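Local atomic coordinates of ankyrin repeat and SOCS box protein 11 (Homo sapiens, PDB entry 4UUC), a protein that serves as the substrate-recognition component of a cullin-5 E3 ubiquitin ligase, directing proteins such as BIK, DIRAS2 and RPN1 to proteasomal degradation. Residues Glu108-Gly113 with Tyr140-Tyr145; Gln146-Val151 with Gln177-Val182; Ser160-Gln165 with Tyr189-Lys194. All blocks are in the same frame, centred on the assembly; numbering follows the deposited sequence.

Contact 1. Residues Glu108-Gly113 with Tyr140-Tyr145; sequences EAVKRG and YVACTY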
ATOM      1  N   GLU A 108      -1.873   0.362  -0.884  1.00 16.26           N
ATOM      2  CA  GLU A 108      -1.332   1.390  -1.768  1.00 15.61           C
ATOM      3  C   GLU A 108       0.189   1.446  -1.658  1.00 13.51           C
ATOM      4  O   GLU A 108       0.888   1.580  -2.668  1.00 18.05           O
ATOM      5  CB  GLU A 108      -1.934   2.757  -1.445  1.00 15.57           C
ATOM      6  CG  GLU A 108      -1.544   3.854  -2.430  1.00 18.48           C
ATOM      7  CD  GLU A 108      -2.089   3.623  -3.831  1.00 17.03           C
ATOM      8  OE1 GLU A 108      -3.096   2.897  -3.975  1.00 22.89           O
ATOM      9  OE2 GLU A 108      -1.506   4.173  -4.791  1.00 29.23           O
ATOM     10  N   ALA A 109       0.705   1.341  -0.437  1.00 15.21           N
ATOM     11  CA  ALA A 109       2.155   1.334  -0.233  1.00 16.12           C
ATOM     12  C   ALA A 109       2.802   0.202  -1.026  1.00 18.01           C
ATOM     13  O   ALA A 109       3.803   0.414  -1.721  1.00 15.74           O
ATOM     14  CB  ALA A 109       2.493   1.204   1.241  1.00 15.99           C
ATOM     15  N   VAL A 110       2.231  -0.995  -0.923  1.00 14.63           N
ATOM     16  CA  VAL A 110       2.777  -2.159  -1.620  1.00 16.76           C
ATOM     17  C   VAL A 110       2.681  -1.972  -3.130  1.00 16.82           C
ATOM     18  O   VAL A 110       3.649  -2.217  -3.843  1.00 18.93           O
ATOM     19  CB  VAL A 110       2.054  -3.459  -1.213  1.00 21.24           C
ATOM     20  CG1 VAL A 110       2.506  -4.632  -2.085  1.00 14.92           C
ATOM     21  CG2 VAL A 110       2.314  -3.763   0.252  1.00 22.43           C
ATOM     22  N   LYS A 111       1.523  -1.530  -3.614  1.00 14.66           N
ATOM     23  CA  LYS A 111       1.342  -1.273  -5.041  1.00 17.36           C
ATOM     24  C   LYS A 111       2.469  -0.405  -5.608  1.00 17.24           C
ATOM     25  O   LYS A 111       2.996  -0.682  -6.689  1.00 18.00           O
ATOM     26  CB  LYS A 111      -0.011  -0.604  -5.294  1.00 15.31           C
ATOM     27  CG  LYS A 111      -0.240  -0.182  -6.740  1.00 15.46           C
ATOM     28  CD  LYS A 111      -1.648   0.377  -6.925  1.00 18.81           C
ATOM     29  CE  LYS A 111      -1.882   0.854  -8.347  1.00 28.72           C
ATOM     30  NZ  LYS A 111      -3.296   1.282  -8.555  1.00 30.86           N
ATOM     31  N   ARG A 112       2.847   0.629  -4.863  1.00 15.16           N
ATOM     32  CA  ARG A 112       3.870   1.571  -5.309  1.00 19.91           C
ATOM     33  C   ARG A 112       5.296   1.133  -4.972  1.00 21.13           C
ATOM     34  O   ARG A 112       6.257   1.825  -5.316  1.00 22.92           O
ATOM     35  CB  ARG A 112       3.604   2.945  -4.700  1.00 21.98           C
ATOM     36  CG  ARG A 112       2.325   3.594  -5.209  1.00 21.86           C
ATOM     37  CD  ARG A 112       2.040   4.896  -4.488  1.00 22.78           C
ATOM     38  NE  ARG A 112       0.819   5.530  -4.982  1.00 24.17           N
ATOM     39  CZ  ARG A 112       0.764   6.684  -5.648  1.00 24.37           C
ATOM     40  NH1 ARG A 112       1.865   7.378  -5.918  1.00 30.05           N
ATOM     41  NH2 ARG A 112      -0.411   7.153  -6.041  1.00 26.78           N
ATOM     42  N   GLY A 113       5.433  -0.007  -4.298  1.00 16.50           N
ATOM     43  CA  GLY A 113       6.740  -0.540  -3.947  1.00 21.81           C
ATOM     44  C   GLY A 113       7.402   0.173  -2.783  1.00 22.43           C
ATOM     45  O   GLY A 113       8.627   0.167  -2.659  1.00 23.54           O
ATOM     46  N   TYR A 140      -0.693 -10.376  -2.587  1.00 15.01           N
ATOM     47  CA  TYR A 140      -1.312 -10.409  -3.907  1.00 13.15           C
ATOM     48  C   TYR A 140      -1.019  -9.131  -4.698  1.00 13.82           C
ATOM     49  O   TYR A 140      -0.710  -9.185  -5.890  1.00 15.91           O
ATOM     50  CB  TYR A 140      -2.821 -10.608  -3.765  1.00 12.62           C
ATOM     51  CG  TYR A 140      -3.547 -10.767  -5.074  1.00 18.12           C
ATOM     52  CD1 TYR A 140      -3.647 -12.006  -5.691  1.00 14.61           C
ATOM     53  CD2 TYR A 140      -4.149  -9.679  -5.687  1.00 15.70           C
ATOM     54  CE1 TYR A 140      -4.320 -12.153  -6.890  1.00 15.83           C
ATOM     55  CE2 TYR A 140      -4.820  -9.815  -6.880  1.00 14.96           C
ATOM     56  CZ  TYR A 140      -4.905 -11.047  -7.480  1.00 18.59           C
ATOM     57  OH  TYR A 140      -5.575 -11.162  -8.674  1.00 17.72           O
ATOM     58  N   VAL A 141      -1.127  -7.987  -4.030  1.00 12.53           N
ATOM     59  CA  VAL A 141      -0.817  -6.706  -4.648  1.00 11.20           C
ATOM     60  C   VAL A 141       0.656  -6.662  -5.055  1.00 11.88           C
ATOM     61  O   VAL A 141       0.982  -6.243  -6.164  1.00 15.63           O
ATOM     62  CB  VAL A 141      -1.142  -5.532  -3.696  1.00 17.49           C
ATOM     63  CG1 VAL A 141      -0.684  -4.199  -4.287  1.00 15.92           C
ATOM     64  CG2 VAL A 141      -2.640  -5.496  -3.396  1.00 17.23           C
ATOM     65  N   ALA A 142       1.533  -7.094  -4.152  1.00 13.93           N
ATOM     66  CA  ALA A 142       2.969  -7.127  -4.424  1.00 15.17           C
ATOM     67  C   ALA A 142       3.276  -7.937  -5.684  1.00 16.18           C
ATOM     68  O   ALA A 142       4.111  -7.540  -6.502  1.00 15.87           O
ATOM     69  CB  ALA A 142       3.722  -7.704  -3.225  1.00 16.48           C
ATOM     70  N   CYS A 143       2.619  -9.083  -5.824  1.00 13.88           N
ATOM     71  CA  CYS A 143       2.826  -9.948  -6.980  1.00 14.35           C
ATOM     72  C   CYS A 143       2.242  -9.348  -8.257  1.00 18.06           C
ATOM     73  O   CYS A 143       2.823  -9.473  -9.332  1.00 16.89           O
ATOM     74  CB  CYS A 143       2.228 -11.329  -6.719  1.00 20.56           C
ATOM     75  SG  CYS A 143       3.099 -12.265  -5.432  1.00 16.37           S
ATOM     76  N   THR A 144       1.101  -8.679  -8.137  1.00 13.46           N
ATOM     77  CA  THR A 144       0.477  -8.033  -9.286  1.00 14.81           C
ATOM     78  C   THR A 144       1.382  -6.952  -9.892  1.00 15.42           C
ATOM     79  O   THR A 144       1.423  -6.785 -11.113  1.00 18.25           O
ATOM     80  CB  THR A 144      -0.869  -7.417  -8.889  1.00 15.96           C
ATOM     81  OG1 THR A 144      -1.731  -8.455  -8.411  1.00 17.74           O
ATOM     82  CG2 THR A 144      -1.526  -6.723 -10.078  1.00 18.55           C
ATOM     83  N   TYR A 145       2.112  -6.237  -9.041  1.00 16.23           N
ATOM     84  CA  TYR A 145       2.938  -5.109  -9.479  1.00 16.82           C
ATOM     85  C   TYR A 145       4.445  -5.389  -9.454  1.00 17.61           C
ATOM     86  O   TYR A 145       5.256  -4.466  -9.554  1.00 18.58           O
ATOM     87  CB  TYR A 145       2.597  -3.885  -8.629  1.00 13.98           C
ATOM     88  CG  TYR A 145       1.215  -3.379  -8.968  1.00 17.34           C
ATOM     89  CD1 TYR A 145       1.003  -2.606 -10.100  1.00 23.00           C
ATOM     90  CD2 TYR A 145       0.115  -3.726  -8.196  1.00 17.67           C
ATOM     91  CE1 TYR A 145      -0.257  -2.161 -10.436  1.00 20.70           C
ATOM     92  CE2 TYR A 145      -1.154  -3.283  -8.526  1.00 21.67           C
ATOM     93  CZ  TYR A 145      -1.333  -2.504  -9.649  1.00 29.48           C
ATOM     94  OH  TYR A 145      -2.591  -2.056  -9.991  1.00 32.04           O
TER
HETATM   95  O   HOH W   1      -4.709  -1.561  -8.008  1.00 43.11           O
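The side chain of Lys111 lies over one face of the Tyr145 ring, crossing it obliquely. Its CG sits 3.8 Å from the centroid of the Tyr145 ring and 14° off the ring normal, which meets the geometry of a CH-pi contact. The aliphatic chain is extended beyond CG, and CE of Lys111 therefore arrives 3.4 Å from OH of Tyr145. A water then joins the two ends, accepting from NZ of Lys111 at 3.2 Å and lying 2.9 Å from OH of Tyr145. The opposite face of the ring is met by CG2 of Thr144, toward the rim, so the ring is held between two aliphatic groups. Lys111 ends helix 105-111 and Tyr145 directly follows helix 138-144; these are the equivalent helices of ankyrin repeats 4 and 5, which stack side by side as in other ankyrin repeat domains. An alanine in place of Lys111 would probably leave this face of the Tyr145 ring without its aliphatic cover and the bridging water without its lysine partner. Deeper in, Val110 holds CG1 anti to its backbone N (chi1 172°), and this methyl meets CB of Ala142 at 3.5 Å. The same CG1 is 3.5 Å from CA of Ala142, tighter than usual for two carbons. Val141 answers from the other helix: its CG1 reaches CG1 of Val110 at 3.9 Å and the backbone N of Lys111 at 3.5 Å.

Contact 2. Residues Gln146-Val151 with Gln177-Val182; sequences QRVDCV and QSNVEV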
ATOM      1  N   GLN A 146       4.808  -6.664  -9.347  1.00 16.30           N
ATOM      2  CA  GLN A 146       6.197  -7.108  -9.507  1.00 15.39           C
ATOM      3  C   GLN A 146       7.142  -6.482  -8.483  1.00 20.22           C
ATOM      4  O   GLN A 146       8.289  -6.153  -8.796  1.00 20.50           O
ATOM      5  CB  GLN A 146       6.693  -6.791 -10.924  1.00 24.16           C
ATOM      6  CG  GLN A 146       5.794  -7.323 -12.035  1.00 22.95           C
ATOM      7  CD  GLN A 146       6.369  -7.080 -13.419  1.00 37.22           C
ATOM      8  OE1 GLN A 146       6.715  -8.020 -14.135  1.00 29.13           O
ATOM      9  NE2 GLN A 146       6.471  -5.814 -13.805  1.00 41.37           N
ATOM     10  N   ARG A 147       6.662  -6.336  -7.253  1.00 18.20           N
ATOM     11  CA  ARG A 147       7.450  -5.737  -6.183  1.00 18.84           C
ATOM     12  C   ARG A 147       8.245  -6.809  -5.447  1.00 17.56           C
ATOM     13  O   ARG A 147       7.822  -7.311  -4.404  1.00 19.18           O
ATOM     14  CB  ARG A 147       6.536  -4.983  -5.216  1.00 18.18           C
ATOM     15  CG  ARG A 147       5.648  -3.949  -5.893  1.00 20.88           C
ATOM     16  CD  ARG A 147       6.450  -2.929  -6.690  1.00 21.29           C
ATOM     17  NE  ARG A 147       5.609  -1.843  -7.193  1.00 19.90           N
ATOM     18  CZ  ARG A 147       6.022  -0.919  -8.054  1.00 21.54           C
ATOM     19  NH1 ARG A 147       7.269  -0.949  -8.514  1.00 29.19           N
ATOM     20  NH2 ARG A 147       5.194   0.035  -8.459  1.00 22.42           N
ATOM     21  N   VAL A 148       9.396  -7.164  -6.010  1.00 18.38           N
ATOM     22  CA  VAL A 148      10.156  -8.316  -5.539  1.00 15.91           C
ATOM     23  C   VAL A 148      10.537  -8.203  -4.064  1.00 15.65           C
ATOM     24  O   VAL A 148      10.365  -9.153  -3.304  1.00 18.61           O
ATOM     25  CB  VAL A 148      11.448  -8.517  -6.360  1.00 17.73           C
ATOM     26  CG1 VAL A 148      12.123  -9.827  -5.967  1.00 20.81           C
ATOM     27  CG2 VAL A 148      11.150  -8.506  -7.851  1.00 21.97           C
ATOM     28  N   ASP A 149      11.072  -7.054  -3.663  1.00 19.61           N
ATOM     29  CA  ASP A 149      11.498  -6.863  -2.279  1.00 22.10           C
ATOM     30  C   ASP A 149      10.315  -6.961  -1.314  1.00 19.46           C
ATOM     31  O   ASP A 149      10.446  -7.497  -0.215  1.00 20.55           O
ATOM     32  CB  ASP A 149      12.197  -5.512  -2.108  1.00 27.23           C
ATOM     33  CG  ASP A 149      13.539  -5.450  -2.817  1.00 39.13           C
ATOM     34  OD1 ASP A 149      14.129  -6.521  -3.093  1.00 34.10           O
ATOM     35  OD2 ASP A 149      14.010  -4.323  -3.088  1.00 41.13           O
ATOM     36  N   CYS A 150       9.161  -6.441  -1.723  1.00 19.77           N
ATOM     37  CA  CYS A 150       7.956  -6.528  -0.897  1.00 17.26           C
ATOM     38  C   CYS A 150       7.465  -7.970  -0.783  1.00 15.22           C
ATOM     39  O   CYS A 150       7.047  -8.406   0.292  1.00 15.91           O
ATOM     40  CB  CYS A 150       6.844  -5.641  -1.467  1.00 21.84           C
ATOM     41  SG  CYS A 150       7.120  -3.874  -1.222  1.00 23.41           S
ATOM     42  N   VAL A 151       7.521  -8.705  -1.889  1.00 18.74           N
ATOM     43  CA  VAL A 151       7.150 -10.116  -1.891  1.00 19.25           C
ATOM     44  C   VAL A 151       8.044 -10.881  -0.922  1.00 18.84           C
ATOM     45  O   VAL A 151       7.557 -11.634  -0.082  1.00 18.77           O
ATOM     46  CB  VAL A 151       7.256 -10.732  -3.312  1.00 16.64           C
ATOM     47  CG1 VAL A 151       7.132 -12.253  -3.271  1.00 17.42           C
ATOM     48  CG2 VAL A 151       6.188 -10.147  -4.233  1.00 18.64           C
ATOM     49  N   GLN A 177       2.191 -11.627 -14.897  1.00 18.13           N
ATOM     50  CA  GLN A 177       3.228 -10.605 -15.028  1.00 16.65           C
ATOM     51  C   GLN A 177       4.486 -11.199 -15.664  1.00 19.28           C
ATOM     52  O   GLN A 177       4.430 -12.260 -16.285  1.00 21.61           O
ATOM     53  CB  GLN A 177       3.565  -9.984 -13.668  1.00 18.16           C
ATOM     54  CG  GLN A 177       2.365  -9.612 -12.810  1.00 20.24           C
ATOM     55  CD  GLN A 177       1.302  -8.839 -13.560  1.00 27.92           C
ATOM     56  OE1 GLN A 177       1.605  -8.003 -14.413  1.00 24.26           O
ATOM     57  NE2 GLN A 177       0.042  -9.119 -13.245  1.00 26.76           N
ATOM     58  N   SER A 178       5.613 -10.511 -15.496  1.00 18.19           N
ATOM     59  CA  SER A 178       6.848 -10.860 -16.196  1.00 19.96           C
ATOM     60  C   SER A 178       8.050 -11.039 -15.264  1.00 24.38           C
ATOM     61  O   SER A 178       9.198 -10.980 -15.716  1.00 23.97           O
ATOM     62  CB  SER A 178       7.168  -9.780 -17.235  1.00 22.93           C
ATOM     63  OG  SER A 178       6.112  -9.653 -18.172  1.00 37.57           O
ATOM     64  N   ASN A 179       7.793 -11.273 -13.978  1.00 19.74           N
ATOM     65  CA  ASN A 179       8.869 -11.393 -12.992  1.00 18.23           C
ATOM     66  C   ASN A 179       9.095 -12.823 -12.518  1.00 18.15           C
ATOM     67  O   ASN A 179       8.281 -13.389 -11.785  1.00 15.76           O
ATOM     68  CB  ASN A 179       8.593 -10.510 -11.779  1.00 15.55           C
ATOM     69  CG  ASN A 179       9.833 -10.291 -10.935  1.00 19.47           C
ATOM     70  OD1 ASN A 179      10.257 -11.177 -10.197  1.00 17.74           O
ATOM     71  ND2 ASN A 179      10.431  -9.107 -11.053  1.00 23.43           N
ATOM     72  N   VAL A 180      10.228 -13.383 -12.930  1.00 15.11           N
ATOM     73  CA  VAL A 180      10.610 -14.748 -12.595  1.00 16.06           C
ATOM     74  C   VAL A 180      10.989 -14.895 -11.122  1.00 14.67           C
ATOM     75  O   VAL A 180      10.664 -15.908 -10.499  1.00 17.89           O
ATOM     76  CB  VAL A 180      11.789 -15.215 -13.490  1.00 18.12           C
ATOM     77  CG1 VAL A 180      12.436 -16.502 -12.961  1.00 21.23           C
ATOM     78  CG2 VAL A 180      11.317 -15.414 -14.922  1.00 17.96           C
ATOM     79  N   GLU A 181      11.675 -13.898 -10.564  1.00 13.59           N
ATOM     80  CA  GLU A 181      12.098 -13.964  -9.166  1.00 12.24           C
ATOM     81  C   GLU A 181      10.898 -14.176  -8.233  1.00 16.31           C
ATOM     82  O   GLU A 181      10.978 -14.951  -7.279  1.00 15.32           O
ATOM     83  CB  GLU A 181      12.877 -12.706  -8.774  1.00 16.21           C
ATOM     84  CG  GLU A 181      14.303 -12.715  -9.331  1.00 15.87           C
ATOM     85  CD  GLU A 181      15.169 -11.560  -8.843  1.00 20.01           C
ATOM     86  OE1 GLU A 181      14.670 -10.417  -8.747  1.00 20.28           O
ATOM     87  OE2 GLU A 181      16.361 -11.806  -8.559  1.00 19.65           O
ATOM     88  N   VAL A 182       9.785 -13.517  -8.534  1.00 15.31           N
ATOM     89  CA  VAL A 182       8.569 -13.662  -7.736  1.00 15.13           C
ATOM     90  C   VAL A 182       8.015 -15.092  -7.806  1.00 13.15           C
ATOM     91  O   VAL A 182       7.575 -15.641  -6.794  1.00 14.59           O
ATOM     92  CB  VAL A 182       7.498 -12.651  -8.192  1.00 16.29           C
ATOM     93  CG1 VAL A 182       6.139 -12.954  -7.555  1.00 17.74           C
ATOM     94  CG2 VAL A 182       7.937 -11.237  -7.850  1.00 15.73           C
TER
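Gln146 reaches across to Ser178 with the one hydrogen bond of this contact, in which N of Ser178 donates to OE1 of Gln146 at 3.0 Å. The N-H...O angle is 146° and the donor is tilted 33° from the amide carbonyl plane, so the bond is neither straight nor flat. Extension of the Gln146 chain beyond CG carries CD out toward the Ser178 backbone. A second polar bond lies within segment 177-182: OD1 of Asn179 accepts from N of Val182 at 2.9 Å, in the carbonyl plane, and so caps the start of helix 180-188. Both segments lead into the second helix of an ankyrin helix-turn-helix, in repeats 5 and 6, and the contact matches one turn and helix start against the next. Van der Waals contacts do the rest. CG2 of Val148 rests 3.3 Å from ND2 of Asn179, while CG1 of Val148 comes within 3.8 Å of OE1 of Glu181, the side chains of Val148 and Glu181 crossing at about a right angle. Further in, CG2 of Val182 meets CG2 of Val148 and CG2 of Val151, each at 4.2 Å, a looser apolar contact. Beside the polar end, CG of Gln146 packs against CB of Gln177 at 3.8 Å, and the two amide planes are 71° apart. Cys143, on the preceding helix 138-144, touches both Val151 and Val182.

Contact 3. Residues Ser160-Gln165 with Tyr189-Lys194; sequences SVDHGQ and YGANLK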
ATOM      1  N   SER A 160       0.507 -15.498   4.327  1.00 22.09           N
ATOM      2  CA  SER A 160      -0.048 -16.724   3.761  0.60 24.04           C
ATOM      3  C   SER A 160       0.171 -16.755   2.252  1.00 28.19           C
ATOM      4  O   SER A 160      -0.393 -15.943   1.516  1.00 20.71           O
ATOM      5  CB  SER A 160      -1.537 -16.842   4.081  0.60 27.38           C
ATOM      6  OG  SER A 160      -2.073 -18.043   3.558  0.60 25.24           O
ATOM      7  N   VAL A 161       0.983 -17.705   1.798  1.00 22.80           N
ATOM      8  CA  VAL A 161       1.437 -17.732   0.413  1.00 20.87           C
ATOM      9  C   VAL A 161       0.307 -17.868  -0.609  1.00 21.78           C
ATOM     10  O   VAL A 161       0.407 -17.322  -1.707  1.00 25.92           O
ATOM     11  CB  VAL A 161       2.466 -18.877   0.196  1.00 25.68           C
ATOM     12  CG1 VAL A 161       1.811 -20.244   0.348  1.00 24.28           C
ATOM     13  CG2 VAL A 161       3.138 -18.746  -1.164  1.00 25.92           C
ATOM     14  N   ASP A 162      -0.766 -18.571  -0.252  1.00 22.45           N
ATOM     15  CA  ASP A 162      -1.852 -18.836  -1.196  1.00 21.10           C
ATOM     16  C   ASP A 162      -3.038 -17.874  -1.042  1.00 24.34           C
ATOM     17  O   ASP A 162      -4.002 -17.953  -1.799  1.00 25.94           O
ATOM     18  CB  ASP A 162      -2.351 -20.277  -1.046  1.00 27.62           C
ATOM     19  CG  ASP A 162      -1.360 -21.305  -1.580  1.00 44.38           C
ATOM     20  OD1 ASP A 162      -0.743 -21.060  -2.643  1.00 40.68           O
ATOM     21  OD2 ASP A 162      -1.203 -22.366  -0.936  1.00 43.57           O
ATOM     22  N   HIS A 163      -2.963 -16.963  -0.077  1.00 19.25           N
ATOM     23  CA  HIS A 163      -4.053 -16.021   0.170  1.00 19.13           C
ATOM     24  C   HIS A 163      -3.928 -14.799  -0.739  1.00 19.23           C
ATOM     25  O   HIS A 163      -2.998 -14.004  -0.594  1.00 15.58           O
ATOM     26  CB  HIS A 163      -4.054 -15.599   1.639  1.00 20.66           C
ATOM     27  CG  HIS A 163      -5.307 -14.902   2.072  1.00 28.62           C
ATOM     28  ND1 HIS A 163      -5.579 -14.616   3.393  1.00 39.04           N
ATOM     29  CD2 HIS A 163      -6.358 -14.427   1.362  1.00 39.25           C
ATOM     30  CE1 HIS A 163      -6.742 -13.995   3.478  1.00 37.56           C
ATOM     31  NE2 HIS A 163      -7.237 -13.870   2.259  1.00 35.51           N
ATOM     32  N   GLY A 164      -4.863 -14.655  -1.675  1.00 18.95           N
ATOM     33  CA  GLY A 164      -4.800 -13.587  -2.656  1.00 15.06           C
ATOM     34  C   GLY A 164      -6.072 -12.769  -2.773  1.00 19.21           C
ATOM     35  O   GLY A 164      -6.432 -12.037  -1.852  1.00 25.72           O
ATOM     36  N   GLN A 165      -6.725 -12.877  -3.929  1.00 19.38           N
ATOM     37  CA  GLN A 165      -8.000 -12.213  -4.192  1.00 22.57           C
ATOM     38  C   GLN A 165      -9.045 -13.297  -4.447  1.00 17.99           C
ATOM     39  O   GLN A 165      -9.199 -13.776  -5.572  1.00 18.21           O
ATOM     40  CB  GLN A 165      -7.885 -11.256  -5.383  1.00 21.56           C
ATOM     41  CG  GLN A 165      -9.038 -10.269  -5.515  1.00 21.58           C
ATOM     42  CD  GLN A 165     -10.306 -10.910  -6.045  1.00 27.17           C
ATOM     43  OE1 GLN A 165     -11.264 -11.131  -5.302  1.00 29.43           O
ATOM     44  NE2 GLN A 165     -10.318 -11.212  -7.338  1.00 24.89           N
ATOM     45  N   TYR A 189       8.293 -20.763  -0.938  1.00 20.66           N
ATOM     46  CA  TYR A 189       7.525 -20.608   0.293  1.00 24.31           C
ATOM     47  C   TYR A 189       6.222 -21.411   0.275  1.00 21.39           C
ATOM     48  O   TYR A 189       5.321 -21.173   1.081  1.00 24.65           O
ATOM     49  CB  TYR A 189       7.234 -19.126   0.547  1.00 20.66           C
ATOM     50  CG  TYR A 189       8.331 -18.435   1.316  1.00 19.22           C
ATOM     51  CD1 TYR A 189       9.419 -17.875   0.665  1.00 14.81           C
ATOM     52  CD2 TYR A 189       8.285 -18.356   2.702  1.00 26.87           C
ATOM     53  CE1 TYR A 189      10.427 -17.247   1.367  1.00 23.43           C
ATOM     54  CE2 TYR A 189       9.290 -17.730   3.413  1.00 22.81           C
ATOM     55  CZ  TYR A 189      10.355 -17.179   2.744  1.00 24.36           C
ATOM     56  OH  TYR A 189      11.353 -16.557   3.452  1.00 30.38           O
ATOM     57  N   GLY A 190       6.132 -22.367  -0.644  1.00 21.81           N
ATOM     58  CA  GLY A 190       5.100 -23.389  -0.592  1.00 22.08           C
ATOM     59  C   GLY A 190       3.835 -23.126  -1.385  1.00 23.94           C
ATOM     60  O   GLY A 190       2.795 -23.724  -1.103  1.00 22.93           O
ATOM     61  N   ALA A 191       3.908 -22.247  -2.379  1.00 21.02           N
ATOM     62  CA  ALA A 191       2.747 -21.967  -3.214  1.00 21.97           C
ATOM     63  C   ALA A 191       2.271 -23.234  -3.915  1.00 27.18           C
ATOM     64  O   ALA A 191       3.077 -24.057  -4.350  1.00 23.25           O
ATOM     65  CB  ALA A 191       3.069 -20.894  -4.229  1.00 18.79           C
ATOM     66  N   ASN A 192       0.955 -23.386  -4.006  1.00 26.27           N
ATOM     67  CA  ASN A 192       0.347 -24.513  -4.703  1.00 29.35           C
ATOM     68  C   ASN A 192       0.277 -24.240  -6.201  1.00 27.20           C
ATOM     69  O   ASN A 192      -0.543 -23.444  -6.656  1.00 28.09           O
ATOM     70  CB  ASN A 192      -1.052 -24.783  -4.139  1.00 27.20           C
ATOM     71  CG  ASN A 192      -1.663 -26.068  -4.670  1.00 31.85           C
ATOM     72  OD1 ASN A 192      -1.493 -26.422  -5.837  1.00 35.74           O
ATOM     73  ND2 ASN A 192      -2.385 -26.770  -3.809  1.00 41.91           N
ATOM     74  N   LEU A 193       1.133 -24.905  -6.971  1.00 25.66           N
ATOM     75  CA  LEU A 193       1.237 -24.627  -8.402  1.00 22.78           C
ATOM     76  C   LEU A 193       0.104 -25.238  -9.219  1.00 28.83           C
ATOM     77  O   LEU A 193      -0.063 -24.907 -10.393  1.00 29.08           O
ATOM     78  CB  LEU A 193       2.581 -25.129  -8.946  1.00 34.00           C
ATOM     79  CG  LEU A 193       3.722 -24.103  -8.957  1.00 30.73           C
ATOM     80  CD1 LEU A 193       4.152 -23.748  -7.541  1.00 30.91           C
ATOM     81  CD2 LEU A 193       4.908 -24.603  -9.773  1.00 42.00           C
ATOM     82  N   LYS A 194      -0.679 -26.120  -8.607  1.00 29.74           N
ATOM     83  CA  LYS A 194      -1.701 -26.859  -9.343  1.00 31.58           C
ATOM     84  C   LYS A 194      -3.100 -26.246  -9.224  1.00 32.04           C
ATOM     85  O   LYS A 194      -3.912 -26.379 -10.141  1.00 26.08           O
ATOM     86  CB  LYS A 194      -1.731 -28.315  -8.866  1.00 38.17           C
ATOM     87  CG  LYS A 194      -0.428 -29.078  -9.110  1.00 43.44           C
ATOM     88  CD  LYS A 194      -0.194 -29.356 -10.590  1.00 43.63           C
ATOM     89  CE  LYS A 194       1.177 -29.978 -10.842  1.00 53.02           C
ATOM     90  NZ  LYS A 194       1.313 -31.353 -10.282  1.00 41.73           N
TER
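Val161 and Asp162 face Ala191 and Asn192 across neighbouring loops, and the valine can be followed outward from its backbone. Its CB already lies 3.8 Å from the carbonyl O of Tyr189. From there the chain divides. CG1 occupies the crowded position between the backbone N and the carbonyl carbon (chi1 67°), where it meets O of Tyr189 at 3.7 Å and, a little farther off, O of Gly190. CG2, anti to the backbone N, meets CB of Ala191 at 3.7 Å, and Leu186 of helix 180-188 also touches the valine. The next residue supplies the polar half: N of Asn192 donates to OD1 of Asp162 over 3.2 Å, nearly straight at 173°, and uses the syn lone pair of the carboxylate. The two loops follow the second helices of ankyrin repeats 5 and 6, where the chain turns toward the next repeat. Each loop also has its own shape. Ser160 to His163 form a type I beta turn, and Gly190, with positive phi, is the C-prime residue of the Schellman motif ending helix 180-188. Beyond it, OD1 of Asn192 accepts from N of Lys194 at 2.9 Å, making an Asx turn. The contact thus joins one charged acceptor to a backbone N-H beside a small apolar patch; Arg195, whose side chain touches that of Asp162, may ease the charge of this carboxylate.

Overall arrangement
The three contacts follow the stacking of ankyrin repeats 4 to 6. Contact 1 joins repeats 4 and 5 through helices 105-111 and 138-144, whereas contacts 2 and 3 both join repeats 5 and 6. Contacts 1 and 2 have centres 10 Å apart and touch directly: helices 138-144 and 148-156 are consecutive, and NE of Arg147 bonds to O of Lys111. Contact 3 lies in the loops beyond helices 148-156 and 180-188, with its centre 14 Å from that of contact 2 and 16 Å from that of contact 1. Along the chain contact 1 closes first, then the segments of contacts 2 and 3 alternate. Repeats 5 and 6 are thus joined both at the helix starts and in the loops beyond the helices, within the substrate-recognition component's ankyrin domain.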